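Local coordinates for TNF receptor-associated factor 5 (Mus musculus, PDB 4GJH), which probably acts as an intracellular adaptor that links TNF-family receptors to downstream immune signalling through its trimeric TRAF domain, at residues F53-A64 with V168-D177. Sequence-based numbering, arbitrary orientation.
Sequences FYTSRCGYRLCA and VAVDLTDLED
The Phe-53 ring presents its CZ to Val-168, meeting CG1 at 3.8 Å with the two side chains crossing at about a right angle, while Leu-62 CB of the paired strand lies over one of its faces, offset toward the rim. A chi1 of 66°, with CG between the backbone N and the carbonyl carbon, goes with the ring end lying against Val-168. The Tyr-60 ring is approached in its own plane: Leu-175 CD1 comes to its edge, 4.0 Å from CE2. Its hydroxyl is hydrogen-bonded to the carbonyl O of Gln-95, and Phe-98 and Trp-96 make edge-to-face contacts with the ring.

Between the two aromatics, aliphatic branches fill the seam. Val-170 splits its methyls, CG2 going to Leu-62 CD1 and CG1 toward Thr-55 CG2. Leu-172 reaches in with both methyls, CD2 against Thr-55 CB at 3.9 Å and CD1 against the Thr-55 carbonyl O. At the far end Ala-64 CB rests on Val-168 CG2.

The strand residues pack inside the antiparallel beta sandwich of the TRAF (MATH) domain: strands 48-54 and 61-67 form a hairpin in one sheet, strand 164-170 belongs to the other. Past that strand the chain runs on and, after a type II turn from Leu-172 to Leu-175, swings up beside the hairpin's connecting loop, continuing the contact at the sandwich end. In that loop Thr-55 OG1 accepts a hydrogen bond from Tyr-60 N (3.1 Å, 140° at the hydrogen), leaving its CB and CG2 to the leucines and Val-170.

Around the type I turn from Ser-56 to Gly-59 the contact becomes polar: one water joins Ser-56 OG, Cys-58 N and Asp-177 OD1, each 2.9 Å from it, donating to the carboxylate and accepting from Cys-58 N. Asp-177 itself is poorly ordered, and its OD1 also makes a long, weak ion pair with Lys-25 of a neighbouring subunit.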
ATOM      1  N   PHE C  53      -1.802   4.121 -11.346  1.00 33.44           N
ATOM      2  CA  PHE C  53      -1.210   2.856 -10.902  1.00 30.65           C
ATOM      3  C   PHE C  53       0.225   2.715 -11.390  1.00 35.05           C
ATOM      4  O   PHE C  53       0.703   3.543 -12.155  1.00 35.09           O
ATOM      5  CB  PHE C  53      -2.036   1.661 -11.330  1.00 36.28           C
ATOM      6  CG  PHE C  53      -2.071   1.448 -12.813  1.00 35.04           C
ATOM      7  CD1 PHE C  53      -1.474   0.324 -13.387  1.00 33.97           C
ATOM      8  CD2 PHE C  53      -2.715   2.354 -13.637  1.00 34.77           C
ATOM      9  CE1 PHE C  53      -1.516   0.111 -14.761  1.00 39.22           C
ATOM     10  CE2 PHE C  53      -2.759   2.157 -15.020  1.00 40.69           C
ATOM     11  CZ  PHE C  53      -2.161   1.028 -15.583  1.00 38.59           C
ATOM     12  N   TYR C  54       0.915   1.672 -10.931  1.00 40.36           N
ATOM     13  CA  TYR C  54       2.359   1.572 -11.115  1.00 34.08           C
ATOM     14  C   TYR C  54       2.811   0.200 -11.523  1.00 38.76           C
ATOM     15  O   TYR C  54       2.167  -0.792 -11.189  1.00 39.03           O
ATOM     16  CB  TYR C  54       3.050   1.904  -9.813  1.00 31.57           C
ATOM     17  CG  TYR C  54       2.694   3.249  -9.277  1.00 32.24           C
ATOM     18  CD1 TYR C  54       3.551   4.318  -9.435  1.00 30.77           C
ATOM     19  CD2 TYR C  54       1.495   3.461  -8.629  1.00 30.09           C
ATOM     20  CE1 TYR C  54       3.240   5.559  -8.948  1.00 24.26           C
ATOM     21  CE2 TYR C  54       1.173   4.705  -8.140  1.00 38.21           C
ATOM     22  CZ  TYR C  54       2.060   5.761  -8.296  1.00 32.03           C
ATOM     23  OH  TYR C  54       1.768   7.029  -7.793  1.00 37.27           O
ATOM     24  N   THR C  55       3.946   0.143 -12.216  1.00 36.42           N
ATOM     25  CA  THR C  55       4.539  -1.138 -12.591  1.00 40.36           C
ATOM     26  C   THR C  55       5.225  -1.788 -11.380  1.00 42.08           C
ATOM     27  O   THR C  55       5.362  -3.009 -11.311  1.00 37.85           O
ATOM     28  CB  THR C  55       5.555  -0.991 -13.753  1.00 35.13           C
ATOM     29  OG1 THR C  55       6.577  -0.051 -13.393  1.00 45.73           O
ATOM     30  CG2 THR C  55       4.871  -0.516 -14.983  1.00 31.76           C
ATOM     31  N   SER C  56       5.653  -0.953 -10.437  1.00 38.69           N
ATOM     32  CA  SER C  56       6.292  -1.401  -9.211  1.00 34.29           C
ATOM     33  C   SER C  56       6.342  -0.196  -8.312  1.00 37.23           C
ATOM     34  O   SER C  56       6.128   0.917  -8.778  1.00 35.34           O
ATOM     35  CB  SER C  56       7.700  -1.948  -9.467  1.00 37.13           C
ATOM     36  OG  SER C  56       8.606  -0.942  -9.873  1.00 48.88           O
ATOM     37  N   ARG C  57       6.608  -0.406  -7.022  1.00 48.62           N
ATOM     38  CA  ARG C  57       6.511   0.691  -6.060  1.00 45.21           C
ATOM     39  C   ARG C  57       7.318   1.881  -6.551  1.00 44.07           C
ATOM     40  O   ARG C  57       6.865   3.023  -6.444  1.00 50.11           O
ATOM     41  CB  ARG C  57       6.963   0.270  -4.661  1.00 44.38           C
ATOM     42  CG  ARG C  57       6.908   1.400  -3.608  1.00 51.66           C
ATOM     43  CD  ARG C  57       5.542   1.528  -2.914  1.00 47.42           C
ATOM     44  NE  ARG C  57       5.001   0.209  -2.571  1.00 55.37           N
ATOM     45  CZ  ARG C  57       3.852   0.009  -1.930  1.00 64.50           C
ATOM     46  NH1 ARG C  57       3.110   1.052  -1.541  1.00 57.58           N
ATOM     47  NH2 ARG C  57       3.443  -1.232  -1.677  1.00 52.58           N
ATOM     48  N   CYS C  58       8.500   1.614  -7.108  1.00 39.39           N
ATOM     49  CA  CYS C  58       9.339   2.678  -7.662  1.00 39.37           C
ATOM     50  C   CYS C  58       9.464   2.644  -9.197  1.00 44.21           C
ATOM     51  O   CYS C  58      10.476   3.086  -9.746  1.00 39.46           O
ATOM     52  CB  CYS C  58      10.739   2.622  -7.053  1.00 42.39           C
ATOM     53  SG  CYS C  58      10.812   2.727  -5.272  1.00 64.02           S
ATOM     54  N   GLY C  59       8.451   2.127  -9.890  1.00 37.01           N
ATOM     55  CA  GLY C  59       8.463   2.113 -11.345  1.00 33.96           C
ATOM     56  C   GLY C  59       7.709   3.262 -12.038  1.00 42.56           C
ATOM     57  O   GLY C  59       7.589   4.386 -11.525  1.00 35.39           O
ATOM     58  N   TYR C  60       7.198   2.966 -13.226  1.00 28.13           N
ATOM     59  CA  TYR C  60       6.427   3.923 -13.987  1.00 30.98           C
ATOM     60  C   TYR C  60       5.084   4.230 -13.339  1.00 37.14           C
ATOM     61  O   TYR C  60       4.355   3.319 -12.912  1.00 34.14           O
ATOM     62  CB  TYR C  60       6.135   3.364 -15.368  1.00 35.64           C
ATOM     63  CG  TYR C  60       7.324   2.959 -16.211  1.00 35.69           C
ATOM     64  CD1 TYR C  60       8.018   3.896 -16.958  1.00 34.97           C
ATOM     65  CD2 TYR C  60       7.703   1.634 -16.314  1.00 32.99           C
ATOM     66  CE1 TYR C  60       9.071   3.534 -17.760  1.00 37.09           C
ATOM     67  CE2 TYR C  60       8.758   1.259 -17.101  1.00 31.28           C
ATOM     68  CZ  TYR C  60       9.448   2.218 -17.830  1.00 41.83           C
ATOM     69  OH  TYR C  60      10.521   1.862 -18.638  1.00 36.80           O
ATOM     70  N   ARG C  61       4.748   5.517 -13.296  1.00 35.52           N
ATOM     71  CA  ARG C  61       3.414   5.952 -12.902  1.00 35.59           C
ATOM     72  C   ARG C  61       2.546   5.985 -14.156  1.00 34.59           C
ATOM     73  O   ARG C  61       2.974   6.460 -15.191  1.00 37.89           O
ATOM     74  CB  ARG C  61       3.453   7.323 -12.218  1.00 28.43           C
ATOM     75  CG  ARG C  61       2.229   7.594 -11.344  1.00 39.98           C
ATOM     76  CD  ARG C  61       2.455   8.721 -10.342  1.00 23.85           C
ATOM     77  NE  ARG C  61       2.451   9.982 -11.049  1.00 48.60           N
ATOM     78  CZ  ARG C  61       1.445  10.849 -11.035  1.00 49.09           C
ATOM     79  NH1 ARG C  61       0.353  10.608 -10.303  1.00 34.76           N
ATOM     80  NH2 ARG C  61       1.546  11.967 -11.748  1.00 50.02           N
ATOM     81  N   LEU C  62       1.332   5.461 -14.060  1.00 32.76           N
ATOM     82  CA  LEU C  62       0.466   5.279 -15.226  1.00 30.75           C
ATOM     83  C   LEU C  62      -0.974   5.529 -14.849  1.00 40.58           C
ATOM     84  O   LEU C  62      -1.309   5.637 -13.658  1.00 40.06           O
ATOM     85  CB  LEU C  62       0.549   3.838 -15.728  1.00 23.02           C
ATOM     86  CG  LEU C  62       1.958   3.344 -16.041  1.00 35.19           C
ATOM     87  CD1 LEU C  62       1.971   1.828 -16.155  1.00 26.49           C
ATOM     88  CD2 LEU C  62       2.515   4.008 -17.313  1.00 31.13           C
ATOM     89  N   CYS C  63      -1.833   5.603 -15.859  1.00 35.22           N
ATOM     90  CA  CYS C  63      -3.272   5.620 -15.613  1.00 36.00           C
ATOM     91  C   CYS C  63      -4.029   5.450 -16.897  1.00 41.74           C
ATOM     92  O   CYS C  63      -3.450   5.477 -17.988  1.00 43.64           O
ATOM     93  CB  CYS C  63      -3.729   6.917 -14.947  1.00 39.71           C
ATOM     94  SG  CYS C  63      -3.758   8.328 -16.056  1.00 37.62           S
ATOM     95  N   ALA C  64      -5.338   5.294 -16.764  1.00 33.08           N
ATOM     96  CA  ALA C  64      -6.178   5.070 -17.917  1.00 32.08           C
ATOM     97  C   ALA C  64      -7.133   6.237 -18.095  1.00 38.80           C
ATOM     98  O   ALA C  64      -7.415   6.981 -17.153  1.00 45.98           O
ATOM     99  CB  ALA C  64      -6.937   3.766 -17.761  1.00 39.62           C
ATOM    100  N   VAL C 168      -6.583  -2.535 -17.203  1.00 38.60           N
ATOM    101  CA  VAL C 168      -5.347  -2.388 -17.948  1.00 33.16           C
ATOM    102  C   VAL C 168      -4.308  -3.302 -17.333  1.00 40.46           C
ATOM    103  O   VAL C 168      -4.210  -3.409 -16.111  1.00 45.72           O
ATOM    104  CB  VAL C 168      -4.823  -0.956 -17.889  1.00 41.94           C
ATOM    105  CG1 VAL C 168      -3.511  -0.846 -18.642  1.00 34.51           C
ATOM    106  CG2 VAL C 168      -5.869   0.023 -18.465  1.00 38.10           C
ATOM    107  N   ALA C 169      -3.535  -3.975 -18.172  1.00 42.88           N
ATOM    108  CA  ALA C 169      -2.469  -4.835 -17.671  1.00 36.81           C
ATOM    109  C   ALA C 169      -1.206  -4.619 -18.474  1.00 40.38           C
ATOM    110  O   ALA C 169      -1.186  -4.791 -19.697  1.00 52.02           O
ATOM    111  CB  ALA C 169      -2.878  -6.282 -17.726  1.00 32.45           C
ATOM    112  N   VAL C 170      -0.148  -4.242 -17.774  1.00 34.80           N
ATOM    113  CA  VAL C 170       1.136  -3.993 -18.403  1.00 38.45           C
ATOM    114  C   VAL C 170       2.005  -5.226 -18.240  1.00 38.72           C
ATOM    115  O   VAL C 170       2.113  -5.761 -17.141  1.00 51.21           O
ATOM    116  CB  VAL C 170       1.824  -2.763 -17.763  1.00 31.12           C
ATOM    117  CG1 VAL C 170       3.256  -2.639 -18.214  1.00 26.74           C
ATOM    118  CG2 VAL C 170       1.053  -1.500 -18.100  1.00 33.66           C
ATOM    119  N   ASP C 171       2.624  -5.683 -19.324  1.00 39.37           N
ATOM    120  CA  ASP C 171       3.553  -6.797 -19.219  1.00 46.79           C
ATOM    121  C   ASP C 171       4.877  -6.363 -18.600  1.00 48.71           C
ATOM    122  O   ASP C 171       5.554  -5.475 -19.137  1.00 40.22           O
ATOM    123  CB  ASP C 171       3.808  -7.441 -20.580  1.00 48.40           C
ATOM    124  CG  ASP C 171       4.701  -8.664 -20.473  1.00 59.71           C
ATOM    125  OD1 ASP C 171       4.174  -9.735 -20.098  1.00 73.37           O
ATOM    126  OD2 ASP C 171       5.919  -8.548 -20.739  1.00 53.32           O
ATOM    127  N   LEU C 172       5.247  -7.003 -17.486  1.00 43.90           N
ATOM    128  CA  LEU C 172       6.457  -6.627 -16.741  1.00 50.05           C
ATOM    129  C   LEU C 172       7.746  -7.319 -17.207  1.00 53.36           C
ATOM    130  O   LEU C 172       8.832  -7.079 -16.659  1.00 49.80           O
ATOM    131  CB  LEU C 172       6.263  -6.862 -15.244  1.00 36.37           C
ATOM    132  CG  LEU C 172       5.053  -6.094 -14.722  1.00 45.11           C
ATOM    133  CD1 LEU C 172       4.809  -6.266 -13.240  1.00 23.08           C
ATOM    134  CD2 LEU C 172       5.046  -4.633 -15.155  1.00 43.93           C
ATOM    135  N   THR C 173       7.619  -8.176 -18.213  1.00 52.81           N
ATOM    136  CA  THR C 173       8.764  -8.879 -18.767  1.00 53.13           C
ATOM    137  C   THR C 173       9.939  -7.952 -19.012  1.00 51.23           C
ATOM    138  O   THR C 173       9.798  -6.920 -19.664  1.00 44.80           O
ATOM    139  CB  THR C 173       8.405  -9.530 -20.097  1.00 57.57           C
ATOM    140  OG1 THR C 173       7.653 -10.725 -19.844  1.00 65.21           O
ATOM    141  CG2 THR C 173       9.662  -9.866 -20.879  1.00 49.85           C
ATOM    142  N   ASP C 174      11.102  -8.339 -18.494  1.00 58.27           N
ATOM    143  CA  ASP C 174      12.328  -7.566 -18.675  1.00 59.96           C
ATOM    144  C   ASP C 174      12.285  -6.220 -17.974  1.00 56.88           C
ATOM    145  O   ASP C 174      12.843  -5.244 -18.460  1.00 55.85           O
ATOM    146  CB  ASP C 174      12.651  -7.380 -20.162  1.00 49.42           C
ATOM    147  CG  ASP C 174      13.131  -8.661 -20.817  1.00 64.31           C
ATOM    148  OD1 ASP C 174      13.572  -9.578 -20.089  1.00 83.32           O
ATOM    149  OD2 ASP C 174      13.073  -8.757 -22.056  1.00 59.60           O
ATOM    150  N   LEU C 175      11.630  -6.184 -16.820  1.00 63.57           N
ATOM    151  CA  LEU C 175      11.579  -4.977 -16.005  1.00 71.03           C
ATOM    152  C   LEU C 175      12.055  -5.247 -14.587  1.00 84.05           C
ATOM    153  O   LEU C 175      11.262  -5.670 -13.730  1.00 82.27           O
ATOM    154  CB  LEU C 175      10.151  -4.431 -15.954  1.00 60.72           C
ATOM    155  CG  LEU C 175       9.875  -3.087 -16.629  1.00 49.09           C
ATOM    156  CD1 LEU C 175       8.468  -2.621 -16.299  1.00 56.76           C
ATOM    157  CD2 LEU C 175      10.878  -2.049 -16.203  1.00 41.03           C
ATOM    158  N   GLU C 176      13.337  -5.004 -14.319  1.00 79.58           N
ATOM    159  CA  GLU C 176      13.813  -5.201 -12.955  1.00 91.78           C
ATOM    160  C   GLU C 176      13.039  -4.280 -12.029  1.00 79.82           C
ATOM    161  O   GLU C 176      12.654  -3.182 -12.419  1.00 78.46           O
ATOM    162  CB  GLU C 176      15.307  -4.936 -12.812  1.00 91.75           C
ATOM    163  CG  GLU C 176      15.798  -5.201 -11.387  1.00102.56           C
ATOM    164  CD  GLU C 176      17.121  -4.526 -11.078  1.00113.10           C
ATOM    165  OE1 GLU C 176      18.136  -4.864 -11.729  1.00 90.12           O
ATOM    166  OE2 GLU C 176      17.142  -3.652 -10.181  1.00111.28           O
ATOM    167  N   ASP C 177      12.822  -4.733 -10.804  1.00 84.93           N
ATOM    168  CA  ASP C 177      12.026  -3.997  -9.829  1.00 78.17           C
ATOM    169  C   ASP C 177      12.774  -2.786  -9.248  1.00 78.12           C
ATOM    170  O   ASP C 177      13.967  -2.574  -9.508  1.00 63.42           O
ATOM    171  CB  ASP C 177      11.594  -4.955  -8.717  1.00 72.03           C
ATOM    172  CG  ASP C 177      10.500  -4.386  -7.845  1.00 84.15           C
ATOM    173  OD1 ASP C 177      10.683  -3.267  -7.316  1.00 98.27           O
ATOM    174  OD2 ASP C 177       9.458  -5.065  -7.688  1.00 65.54           O
TER
HETATM  175  O   HOH W   1      10.469  -0.410  -7.747  1.00 51.71           O